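Local coordinates for filamentous hemagglutinin (Bordetella pertussis, PDB 1RWR), which is a cell-adhesion protein whose N-terminal TPS domain, a beta-helix, probably directs it to an outer-membrane transporter in two-partner secretion, at residues N22-N27 / S32-Q37; V163-K168 / S234-L239; V173-K176 / P180-D183; G189-D194 / A200-A205. All blocks are in the same frame, centred on the assembly; numbering follows the deposited sequence.

Contact 1: N22-N27 / S32-Q37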
loop_
_atom_site.group_PDB
_atom_site.type_symbol
_atom_site.label_atom_id
_atom_site.label_comp_id
_atom_site.label_asym_id
_atom_site.label_seq_id
_atom_site.Cartn_x
_atom_site.Cartn_y
_atom_site.Cartn_z
ATOM N N ASN A 22 10.140 4.560 17.885
ATOM C CA ASN A 22 9.452 5.510 18.749
ATOM C C ASN A 22 8.980 6.689 17.892
ATOM O O ASN A 22 9.670 7.683 17.725
ATOM C CB ASN A 22 10.339 5.949 19.923
ATOM C CG ASN A 22 10.389 4.918 21.013
ATOM O OD1 ASN A 22 9.499 4.082 21.120
ATOM N ND2 ASN A 22 11.463 4.947 21.836
ATOM N N ILE A 23 7.776 6.516 17.345
ATOM C CA ILE A 23 7.143 7.475 16.479
ATOM C C ILE A 23 6.974 8.825 17.191
ATOM O O ILE A 23 6.930 8.879 18.426
ATOM C CB ILE A 23 5.756 6.960 15.994
ATOM C CG1 ILE A 23 4.796 6.654 17.160
ATOM C CG2 ILE A 23 5.895 5.689 15.145
ATOM C CD1 ILE A 23 3.331 6.450 16.679
ATOM N N ALA A 24 6.871 9.878 16.390
ATOM C CA ALA A 24 6.603 11.225 16.855
ATOM C C ALA A 24 5.229 11.353 17.463
ATOM O O ALA A 24 4.271 10.669 17.073
ATOM C CB ALA A 24 6.772 12.227 15.693
ATOM N N ASP A 25 5.110 12.263 18.423
ATOM C CA ASP A 25 3.789 12.556 19.000
ATOM C C ASP A 25 2.840 12.957 17.871
ATOM O O ASP A 25 3.213 13.775 17.027
ATOM C CB ASP A 25 3.929 13.683 20.023
ATOM C CG ASP A 25 2.811 13.737 21.011
ATOM O OD1 ASP A 25 2.114 12.713 21.208
ATOM O OD2 ASP A 25 2.588 14.805 21.660
ATOM N N PRO A 26 1.642 12.384 17.794
ATOM C CA PRO A 26 0.706 12.760 16.739
ATOM C C PRO A 26 0.178 14.169 16.891
ATOM O O PRO A 26 0.169 14.748 17.997
ATOM C CB PRO A 26 -0.459 11.767 16.888
ATOM C CG PRO A 26 -0.374 11.293 18.259
ATOM C CD PRO A 26 1.117 11.265 18.611
ATOM N N ASN A 27 -0.282 14.709 15.778
ATOM C CA ASN A 27 -0.934 16.008 15.785
ATOM C C ASN A 27 -2.346 15.879 16.311
ATOM O O ASN A 27 -2.753 14.787 16.726
ATOM C CB ASN A 27 -0.906 16.690 14.386
ATOM C CG ASN A 27 -1.624 15.877 13.295
ATOM O OD1 ASN A 27 -2.622 15.171 13.568
ATOM N ND2 ASN A 27 -1.149 16.005 12.048
ATOM N N SER A 32 0.740 10.761 13.207
ATOM C CA SER A 32 2.129 10.825 13.606
ATOM C C SER A 32 2.946 10.850 12.314
ATOM O O SER A 32 2.935 9.876 11.566
ATOM C CB SER A 32 2.492 9.616 14.444
ATOM O OG SER A 32 3.892 9.553 14.713
ATOM N N HIS A 33 3.614 11.975 12.057
ATOM C CA HIS A 33 4.376 12.192 10.832
ATOM C C HIS A 33 5.852 11.982 11.145
ATOM O O HIS A 33 6.480 12.759 11.865
ATOM C CB HIS A 33 4.086 13.600 10.287
ATOM C CG HIS A 33 4.619 13.838 8.918
ATOM N ND1 HIS A 33 4.239 14.914 8.149
ATOM C CD2 HIS A 33 5.523 13.140 8.182
ATOM C CE1 HIS A 33 4.868 14.861 6.988
ATOM N NE2 HIS A 33 5.654 13.792 6.980
ATOM N N ASN A 34 6.397 10.882 10.634
ATOM C CA ASN A 34 7.751 10.480 10.910
ATOM C C ASN A 34 8.579 10.581 9.641
ATOM O O ASN A 34 8.252 9.937 8.642
ATOM C CB ASN A 34 7.753 9.050 11.390
ATOM C CG ASN A 34 6.966 8.888 12.658
ATOM O OD1 ASN A 34 7.509 9.177 13.735
ATOM N ND2 ASN A 34 5.638 8.583 12.547
ATOM N N LYS A 35 9.595 11.428 9.658
ATOM C CA LYS A 35 10.497 11.573 8.510
ATOM C C LYS A 35 11.717 10.745 8.760
ATOM O O LYS A 35 12.208 10.664 9.892
ATOM C CB LYS A 35 10.864 13.037 8.261
ATOM C CG LYS A 35 9.698 13.850 7.665
ATOM C CD LYS A 35 10.030 15.317 7.614
ATOM C CE LYS A 35 8.879 16.127 7.071
ATOM N NZ LYS A 35 8.895 16.145 5.560
ATOM N N PHE A 36 12.205 10.121 7.700
ATOM C CA PHE A 36 13.381 9.276 7.713
ATOM C C PHE A 36 14.283 9.617 6.552
ATOM O O PHE A 36 13.816 9.827 5.431
ATOM C CB PHE A 36 12.981 7.819 7.504
ATOM C CG PHE A 36 12.243 7.210 8.648
ATOM C CD1 PHE A 36 12.920 6.500 9.614
ATOM C CD2 PHE A 36 10.856 7.360 8.763
ATOM C CE1 PHE A 36 12.241 5.922 10.693
ATOM C CE2 PHE A 36 10.194 6.765 9.830
ATOM C CZ PHE A 36 10.888 6.056 10.785
ATOM N N GLN A 37 15.582 9.643 6.820
ATOM C CA GLN A 37 16.579 9.688 5.753
ATOM C C GLN A 37 16.573 8.374 4.952
ATOM O O GLN A 37 16.676 8.407 3.710
ATOM C CB GLN A 37 17.957 9.919 6.364
ATOM C CG GLN A 37 19.002 10.362 5.387
ATOM C CD GLN A 37 19.967 9.264 5.037
ATOM O OE1 GLN A 37 20.475 8.552 5.924
ATOM N NE2 GLN A 37 20.236 9.108 3.738
HETATM O O HOH W 1 3.818 13.942 14.382
#
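The amide of Asn-34 is the flat group here, with Ala-24 beside its carbonyl oxygen and Ile-23 crossing it at a slant. Ala-24 N lies in the carbonyl plane and reaches a lone pair of Asn-34 OD1 at 2.8 Å, with a nearly straight N-H...O angle of 166°. Ile-23 brings its CB to 3.8 Å from Asn-34 ND2, and its CG2 branch follows close by. On the nitrogen side, Asn-34 ND2 donates to Ser-32 OG at 2.9 Å, the hydroxyl lying 24° out of the amide plane. That hydroxyl donates a hydrogen bond to Ala-24 O, 2.6 Å from Ser-32 OG. With OG opposite the backbone N of Ser-32 (chi1 172°), it lies between Asn-34 ND2 and Ala-24 O and 3.4 Å from Ile-23 CB. Further along the loop, Pro-26 packs against the backbone of Ser-32, CA to CA 3.9 Å, and one water joins Asp-25 O to His-33 N. Asn-34 OD1 is also hydrogen-bonded to Thr-9 OG1, and Asn-34 ND2 to Leu-77 O of the next coil's strand. Segment 22-27 is thereby laid across the first strand of the long parallel sheet, at the N-terminal end of the beta-helix. Both the N-H and the C=O of Ala-24 are thus satisfied by side chains of strand 31-36, and the one-way relay from amide to hydroxyl to carbonyl fixes the rotation of Ser-32 OG and the flip of the Asn-34 amide in a buried place.

Contact 2: V163-K168 / S234-L239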
loop_
_atom_site.group_PDB
_atom_site.type_symbol
_atom_site.label_atom_id
_atom_site.label_comp_id
_atom_site.label_asym_id
_atom_site.label_seq_id
_atom_site.Cartn_x
_atom_site.Cartn_y
_atom_site.Cartn_z
ATOM N N VAL A 163 -0.168 2.954 -4.052
ATOM C CA VAL A 163 -0.435 4.204 -4.771
ATOM C C VAL A 163 0.888 4.786 -5.278
ATOM O O VAL A 163 1.715 5.240 -4.499
ATOM C CB VAL A 163 -1.167 5.200 -3.828
ATOM C CG1 VAL A 163 -1.578 6.452 -4.600
ATOM C CG2 VAL A 163 -2.393 4.527 -3.202
ATOM N N ALA A 164 1.140 4.699 -6.572
ATOM C CA ALA A 164 2.487 4.968 -7.107
ATOM C C ALA A 164 2.377 5.399 -8.546
ATOM O O ALA A 164 1.289 5.321 -9.151
ATOM C CB ALA A 164 3.370 3.732 -6.995
ATOM N N ARG A 165 3.484 5.864 -9.130
ATOM C CA ARG A 165 3.418 6.260 -10.518
ATOM C C ARG A 165 3.258 5.028 -11.387
ATOM O O ARG A 165 2.454 5.026 -12.301
ATOM C CB ARG A 165 4.623 7.100 -10.930
ATOM C CG ARG A 165 4.458 7.816 -12.287
ATOM C CD ARG A 165 3.422 8.965 -12.205
ATOM N NE ARG A 165 2.980 9.491 -13.492
ATOM C CZ ARG A 165 3.580 10.497 -14.187
ATOM N NH1 ARG A 165 4.735 11.015 -13.821
ATOM N NH2 ARG A 165 3.036 10.922 -15.317
ATOM N N LEU A 166 4.058 4.023 -11.089
ATOM C CA LEU A 166 3.982 2.706 -11.720
ATOM C C LEU A 166 3.920 1.617 -10.662
ATOM O O LEU A 166 4.477 1.745 -9.574
ATOM C CB LEU A 166 5.227 2.447 -12.572
ATOM C CG LEU A 166 5.529 3.429 -13.714
ATOM C CD1 LEU A 166 6.885 3.059 -14.336
ATOM C CD2 LEU A 166 4.429 3.481 -14.792
ATOM N N VAL A 167 3.305 0.500 -11.010
ATOM C CA VAL A 167 3.202 -0.618 -10.075
ATOM C C VAL A 167 3.486 -1.919 -10.818
ATOM O O VAL A 167 2.943 -2.145 -11.893
ATOM C CB VAL A 167 1.843 -0.686 -9.362
ATOM C CG1 VAL A 167 1.817 -1.855 -8.360
ATOM C CG2 VAL A 167 1.523 0.599 -8.683
ATOM N N LYS A 168 4.355 -2.743 -10.246
ATOM C CA LYS A 168 4.669 -4.075 -10.788
ATOM C C LYS A 168 4.228 -5.115 -9.757
ATOM O O LYS A 168 4.591 -5.010 -8.579
ATOM C CB LYS A 168 6.145 -4.169 -11.083
ATOM C CG LYS A 168 6.525 -3.183 -12.214
ATOM C CD LYS A 168 7.980 -3.146 -12.545
ATOM C CE LYS A 168 8.256 -2.253 -13.814
ATOM N NZ LYS A 168 7.079 -1.745 -14.673
ATOM N N SER A 234 -5.587 3.241 -13.229
ATOM C CA SER A 234 -4.469 3.859 -13.908
ATOM C C SER A 234 -5.007 5.140 -14.523
ATOM O O SER A 234 -5.974 5.109 -15.293
ATOM C CB SER A 234 -3.954 2.931 -15.004
ATOM O OG SER A 234 -2.935 3.543 -15.747
ATOM N N SER A 235 -4.434 6.268 -14.153
ATOM C CA SER A 235 -4.991 7.541 -14.579
ATOM C C SER A 235 -4.214 8.250 -15.709
ATOM O O SER A 235 -4.777 9.150 -16.351
ATOM C CB SER A 235 -5.198 8.427 -13.329
ATOM O OG SER A 235 -3.960 8.637 -12.783
ATOM N N ASP A 236 -2.975 7.850 -15.995
ATOM C CA ASP A 236 -2.187 8.532 -17.055
ATOM C C ASP A 236 -2.692 8.146 -18.449
ATOM O O ASP A 236 -2.794 6.962 -18.776
ATOM C CB ASP A 236 -0.701 8.219 -16.980
ATOM C CG ASP A 236 -0.024 8.784 -15.733
ATOM O OD1 ASP A 236 -0.656 9.618 -15.010
ATOM O OD2 ASP A 236 1.135 8.460 -15.438
ATOM N N SER A 237 -2.967 9.145 -19.289
ATOM C CA SER A 237 -3.521 8.881 -20.619
ATOM C C SER A 237 -2.561 8.008 -21.440
ATOM O O SER A 237 -1.348 8.236 -21.501
ATOM C CB SER A 237 -3.804 10.187 -21.353
ATOM O OG SER A 237 -4.282 9.940 -22.670
ATOM N N GLY A 238 -3.110 6.960 -22.030
ATOM C CA GLY A 238 -2.333 6.131 -22.930
ATOM C C GLY A 238 -1.609 4.974 -22.283
ATOM O O GLY A 238 -1.007 4.160 -22.986
ATOM N N LEU A 239 -1.629 4.884 -20.955
ATOM C CA LEU A 239 -0.871 3.813 -20.269
ATOM C C LEU A 239 -1.826 2.681 -19.918
ATOM O O LEU A 239 -2.991 2.930 -19.662
ATOM C CB LEU A 239 -0.182 4.341 -19.007
ATOM C CG LEU A 239 1.159 5.024 -19.274
ATOM C CD1 LEU A 239 0.951 6.303 -20.058
ATOM C CD2 LEU A 239 1.957 5.356 -18.073
HETATM O O HOH W 2 1.469 5.749 -14.806
#
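Arg-165 and Asp-236 make the close part of this contact, a salt bridge in which the guanidinium comes side-on with two nitrogens to a single oxygen. Arg-165 NE lies 2.9 Å from Asp-236 OD2, on the syn lone pair, and Arg-165 NH2 lies 3.1 Å from the same OD2, above the carboxylate plane. The two flat groups stand almost perpendicular, 87° apart. A bend at chi2 (70°) carries the arginine chain across to the acid. Arg-165 NH1 turns to Ala-207 O and Gln-141 O, while Asp-236 OD1 takes the N-H of Ala-190, so both charged groups have further partners. The rest is much looser. The nearest pair of CA atoms, Arg-165 and Asp-236, are 8.9 Å apart, and a water bridges the two segments, donating to Arg-165 O and Asp-236 OD2, each 2.8 Å from it. Beyond Asp-236 the chain swings away through a type II turn, closed by Leu-239 N on Asp-236 O, with the exposed Ser-237 near its tip. Both residues sit at corners of a right-handed parallel beta-helix, where one sheet's strand gives way to the next, and their bridge spans the coil that carries strand 183-188.

Contact 3: V173-K176 / P180-D183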
loop_
_atom_site.group_PDB
_atom_site.type_symbol
_atom_site.label_atom_id
_atom_site.label_comp_id
_atom_site.label_asym_id
_atom_site.label_seq_id
_atom_site.Cartn_x
_atom_site.Cartn_y
_atom_site.Cartn_z
ATOM N N VAL A 173 -1.061 -10.912 -3.624
ATOM C CA VAL A 173 -1.598 -10.069 -2.567
ATOM C C VAL A 173 -2.879 -10.738 -2.143
ATOM O O VAL A 173 -3.792 -10.908 -2.968
ATOM C CB VAL A 173 -1.860 -8.683 -3.089
ATOM C CG1 VAL A 173 -2.493 -7.796 -2.028
ATOM C CG2 VAL A 173 -0.561 -8.077 -3.585
ATOM N N SER A 174 -2.938 -11.192 -0.900
ATOM C CA SER A 174 -4.110 -11.952 -0.435
ATOM C C SER A 174 -4.267 -11.872 1.052
ATOM O O SER A 174 -3.384 -11.431 1.783
ATOM C CB SER A 174 -4.006 -13.437 -0.813
ATOM O OG SER A 174 -2.938 -13.978 -0.070
ATOM N N SER A 175 -5.419 -12.296 1.521
ATOM C CA SER A 175 -5.580 -12.549 2.915
ATOM C C SER A 175 -5.772 -14.056 3.039
ATOM O O SER A 175 -6.198 -14.723 2.101
ATOM C CB SER A 175 -6.776 -11.825 3.505
ATOM O OG SER A 175 -6.649 -10.414 3.359
ATOM N N LYS A 176 -5.520 -14.561 4.230
ATOM C CA LYS A 176 -5.521 -16.004 4.426
ATOM C C LYS A 176 -6.919 -16.560 4.371
ATOM O O LYS A 176 -7.912 -15.922 4.764
ATOM C CB LYS A 176 -4.815 -16.358 5.732
ATOM C CG LYS A 176 -3.364 -16.010 5.679
ATOM C CD LYS A 176 -2.625 -16.497 6.919
ATOM C CE LYS A 176 -1.203 -16.920 6.589
ATOM N NZ LYS A 176 -0.374 -15.833 6.053
ATOM N N PRO A 180 -10.258 -12.603 7.960
ATOM C CA PRO A 180 -10.844 -11.311 7.568
ATOM C C PRO A 180 -10.175 -10.819 6.321
ATOM O O PRO A 180 -8.944 -10.691 6.317
ATOM C CB PRO A 180 -10.552 -10.399 8.771
ATOM C CG PRO A 180 -10.364 -11.367 9.920
ATOM C CD PRO A 180 -9.639 -12.533 9.298
ATOM N N LEU A 181 -10.960 -10.592 5.267
ATOM C CA LEU A 181 -10.360 -10.260 3.975
ATOM C C LEU A 181 -10.232 -8.767 3.767
ATOM O O LEU A 181 -11.202 -8.025 3.879
ATOM C CB LEU A 181 -11.200 -10.828 2.884
ATOM C CG LEU A 181 -10.814 -10.981 1.442
ATOM C CD1 LEU A 181 -9.435 -11.539 1.169
ATOM C CD2 LEU A 181 -11.863 -11.928 0.835
ATOM N N ALA A 182 -9.026 -8.340 3.445
ATOM C CA ALA A 182 -8.767 -6.932 3.118
ATOM C C ALA A 182 -9.271 -6.569 1.735
ATOM O O ALA A 182 -9.220 -7.372 0.811
ATOM C CB ALA A 182 -7.289 -6.655 3.193
ATOM N N ASP A 183 -9.737 -5.350 1.570
ATOM C CA ASP A 183 -9.838 -4.760 0.239
ATOM C C ASP A 183 -8.436 -4.474 -0.303
ATOM O O ASP A 183 -7.471 -4.324 0.456
ATOM C CB ASP A 183 -10.535 -3.411 0.283
ATOM C CG ASP A 183 -11.986 -3.485 0.534
ATOM O OD1 ASP A 183 -12.636 -4.520 0.388
ATOM O OD2 ASP A 183 -12.587 -2.447 0.919
HETATM O O HOH W 3 -6.950 -9.228 0.780
#
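In the beta-helix corner that leads from strand 173-174 to strand 183-188, Ser-175 reaches across the loop to Ala-182. Ala-182 N points its hydrogen straight at Ser-175 OG, 3.2 Å away with an N-H...O angle of 179°. The hydroxyl in turn donates to a water 2.9 Å from OG, and that water donates to Ala-182 O. OG stands beside the backbone N of Ser-175 and opposite its carbonyl carbon (chi1 -60°), which aims it at the facing chain. Leu-181 lies alongside, its CD1 methyl 3.6 Å from Ser-175 CB, and Pro-180 O approaches the same CB at 3.7 Å. The Ala-182 methyl group comes within 3.8 Å of Ser-175 OG. Other coils flank both sides: Ser-174 pairs through its backbone with Val-152 and Ala-154, Ala-182 pairs with Lys-228, and Leu-181 rests on Tyr-226 and Pro-250. One hydroxyl therefore serves both polar backbone atoms of Ala-182, the N-H directly and the C=O through water. Accepting from Ala-182 N while donating to the water, it has its proton direction set.

Contact 4: G189-D194 / A200-A205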
loop_
_atom_site.group_PDB
_atom_site.type_symbol
_atom_site.label_atom_id
_atom_site.label_comp_id
_atom_site.label_asym_id
_atom_site.label_seq_id
_atom_site.Cartn_x
_atom_site.Cartn_y
_atom_site.Cartn_z
ATOM N N GLY A 189 -0.364 6.226 -11.632
ATOM C CA GLY A 189 -0.414 7.468 -12.403
ATOM C C GLY A 189 -0.130 8.686 -11.541
ATOM O O GLY A 189 0.132 8.580 -10.346
ATOM N N ALA A 190 -0.132 9.840 -12.194
ATOM C CA ALA A 190 0.083 11.105 -11.524
ATOM C C ALA A 190 -1.232 11.525 -10.924
ATOM O O ALA A 190 -2.165 11.918 -11.631
ATOM C CB ALA A 190 0.633 12.145 -12.494
ATOM N N ASN A 191 -1.310 11.348 -9.621
ATOM C CA ASN A 191 -2.533 11.568 -8.863
ATOM C C ASN A 191 -2.275 12.232 -7.543
ATOM O O ASN A 191 -1.258 12.014 -6.917
ATOM C CB ASN A 191 -3.229 10.230 -8.536
ATOM C CG ASN A 191 -3.815 9.534 -9.754
ATOM O OD1 ASN A 191 -4.696 10.055 -10.419
ATOM N ND2 ASN A 191 -3.320 8.328 -10.032
ATOM N N ARG A 192 -3.230 13.018 -7.083
ATOM C CA ARG A 192 -3.328 13.280 -5.669
ATOM C C ARG A 192 -4.279 12.220 -5.140
ATOM O O ARG A 192 -5.413 12.063 -5.644
ATOM C CB ARG A 192 -3.930 14.660 -5.370
ATOM C CG ARG A 192 -4.299 14.713 -3.868
ATOM C CD ARG A 192 -4.397 16.031 -3.328
ATOM N NE ARG A 192 -3.099 16.644 -3.098
ATOM C CZ ARG A 192 -2.938 17.676 -2.308
ATOM N NH1 ARG A 192 -3.993 18.184 -1.674
ATOM N NH2 ARG A 192 -1.753 18.215 -2.173
ATOM N N TYR A 193 -3.832 11.480 -4.132
ATOM C CA TYR A 193 -4.684 10.513 -3.457
ATOM C C TYR A 193 -5.008 10.994 -2.064
ATOM O O TYR A 193 -4.111 11.207 -1.236
ATOM C CB TYR A 193 -3.972 9.182 -3.374
ATOM C CG TYR A 193 -4.819 7.967 -3.034
ATOM C CD1 TYR A 193 -5.733 7.456 -3.939
ATOM C CD2 TYR A 193 -4.653 7.307 -1.833
ATOM C CE1 TYR A 193 -6.475 6.315 -3.662
ATOM C CE2 TYR A 193 -5.401 6.150 -1.544
ATOM C CZ TYR A 193 -6.284 5.658 -2.475
ATOM O OH TYR A 193 -6.959 4.492 -2.237
ATOM N N ASP A 194 -6.285 11.210 -1.810
ATOM C CA ASP A 194 -6.701 11.608 -0.491
ATOM C C ASP A 194 -6.853 10.379 0.407
ATOM O O ASP A 194 -7.688 9.526 0.161
ATOM C CB ASP A 194 -8.035 12.339 -0.559
ATOM C CG ASP A 194 -8.495 12.740 0.809
ATOM O OD1 ASP A 194 -7.719 13.467 1.452
ATOM O OD2 ASP A 194 -9.535 12.355 1.348
ATOM N N ALA A 200 -8.669 9.249 -5.962
ATOM C CA ALA A 200 -7.566 9.751 -6.776
ATOM C C ALA A 200 -8.063 10.815 -7.732
ATOM O O ALA A 200 -9.039 10.606 -8.450
ATOM C CB ALA A 200 -6.941 8.643 -7.559
ATOM N N THR A 201 -7.370 11.936 -7.774
ATOM C CA THR A 201 -7.637 12.935 -8.784
ATOM C C THR A 201 -6.360 13.176 -9.545
ATOM O O THR A 201 -5.329 13.397 -8.915
ATOM C CB THR A 201 -8.154 14.238 -8.153
ATOM O OG1 THR A 201 -7.186 14.795 -7.270
ATOM C CG2 THR A 201 -9.304 13.997 -7.246
ATOM N N PRO A 202 -6.395 13.108 -10.876
ATOM C CA PRO A 202 -5.188 13.323 -11.659
ATOM C C PRO A 202 -4.549 14.684 -11.412
ATOM O O PRO A 202 -5.234 15.693 -11.182
ATOM C CB PRO A 202 -5.666 13.136 -13.108
ATOM C CG PRO A 202 -6.871 12.273 -12.981
ATOM C CD PRO A 202 -7.542 12.754 -11.750
ATOM N N ILE A 203 -3.220 14.685 -11.351
ATOM C CA ILE A 203 -2.453 15.920 -11.194
ATOM C C ILE A 203 -1.372 15.995 -12.291
ATOM O O ILE A 203 -1.035 15.002 -12.956
ATOM C CB ILE A 203 -1.828 16.035 -9.777
ATOM C CG1 ILE A 203 -0.800 14.926 -9.501
ATOM C CG2 ILE A 203 -2.911 16.098 -8.696
ATOM C CD1 ILE A 203 -0.077 15.084 -8.194
ATOM N N ALA A 204 -0.852 17.188 -12.504
ATOM C CA ALA A 204 0.265 17.392 -13.420
ATOM C C ALA A 204 1.594 16.880 -12.845
ATOM O O ALA A 204 1.901 17.015 -11.675
ATOM C CB ALA A 204 0.373 18.894 -13.746
ATOM N N ALA A 205 2.417 16.333 -13.700
ATOM C CA ALA A 205 3.744 15.928 -13.287
ATOM C C ALA A 205 4.739 16.451 -14.271
ATOM O O ALA A 205 4.399 16.762 -15.418
ATOM C CB ALA A 205 3.826 14.428 -13.228
#
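Ile-203 lies over the backbone of the facing strand, spreading its branches along it: CD1 sits 3.5 Å from Asn-191 O, while CG2 nestles 3.8 Å from Arg-192 CB. With CG1 between the backbone N and the carbonyl carbon (chi1 64°), the long branch runs along Asn-191 and the short one turns to Arg-192. On that side Thr-201 adds its OG1 against Arg-192 CB, so the base of the arginine is bordered by both residues, while its guanidinium runs on to a salt bridge with Asp-139. The other face is filled more simply. The small Ala-200 methyl lies in the plane of the Tyr-193 ring at its edge, CB 4.0 Å from CD1, and also touches the amide of Asn-191. The ring is held at its far end by Asp-161, hydrogen-bonded to Tyr-193 OH. These strands, 191-194 and 199-202, form an antiparallel hairpin that projects from the beta-helix and extends the hairpin 128-132/135-140 into a four-stranded extra-helical sheet. Arg-192 and Thr-201 are a hydrogen-bonded pair, Arg-192 N to Thr-201 O 2.8 Å and Thr-201 N to Arg-192 O 2.9 Å. Pro-202, which has no N-H, faces Asn-191 in a non-hydrogen-bonded pair, with Asn-191 OD1 against the proline ring. Past the proline the ladder skews: Ile-203 N reaches Ala-190 O at 3.0 Å from 50° above the carbonyl plane. Beyond it, Ala-190 and Ala-205 touch methyl to methyl, CB to CB 4.0 Å, and Arg-165 packs on both.

Overall arrangement
From the N terminus, contact 1 closes first, a short loop that lays residues 22-27 on the first strand of the long parallel sheet; its centre lies about 29 Å from that of contact 2. Contact 2 opens at 163-168 and closes only at 234-239, joining two corners of the beta-helix. Nested within this long loop are, in series, contact 3, which closes the turn into strand 183-188, and contact 4, which closes the extra-helical hairpin that follows that strand. Contacts 3 and 4 lie on opposite sides of the chain's centre, whereas contacts 2 and 4 touch where the base of the hairpin meets the corner.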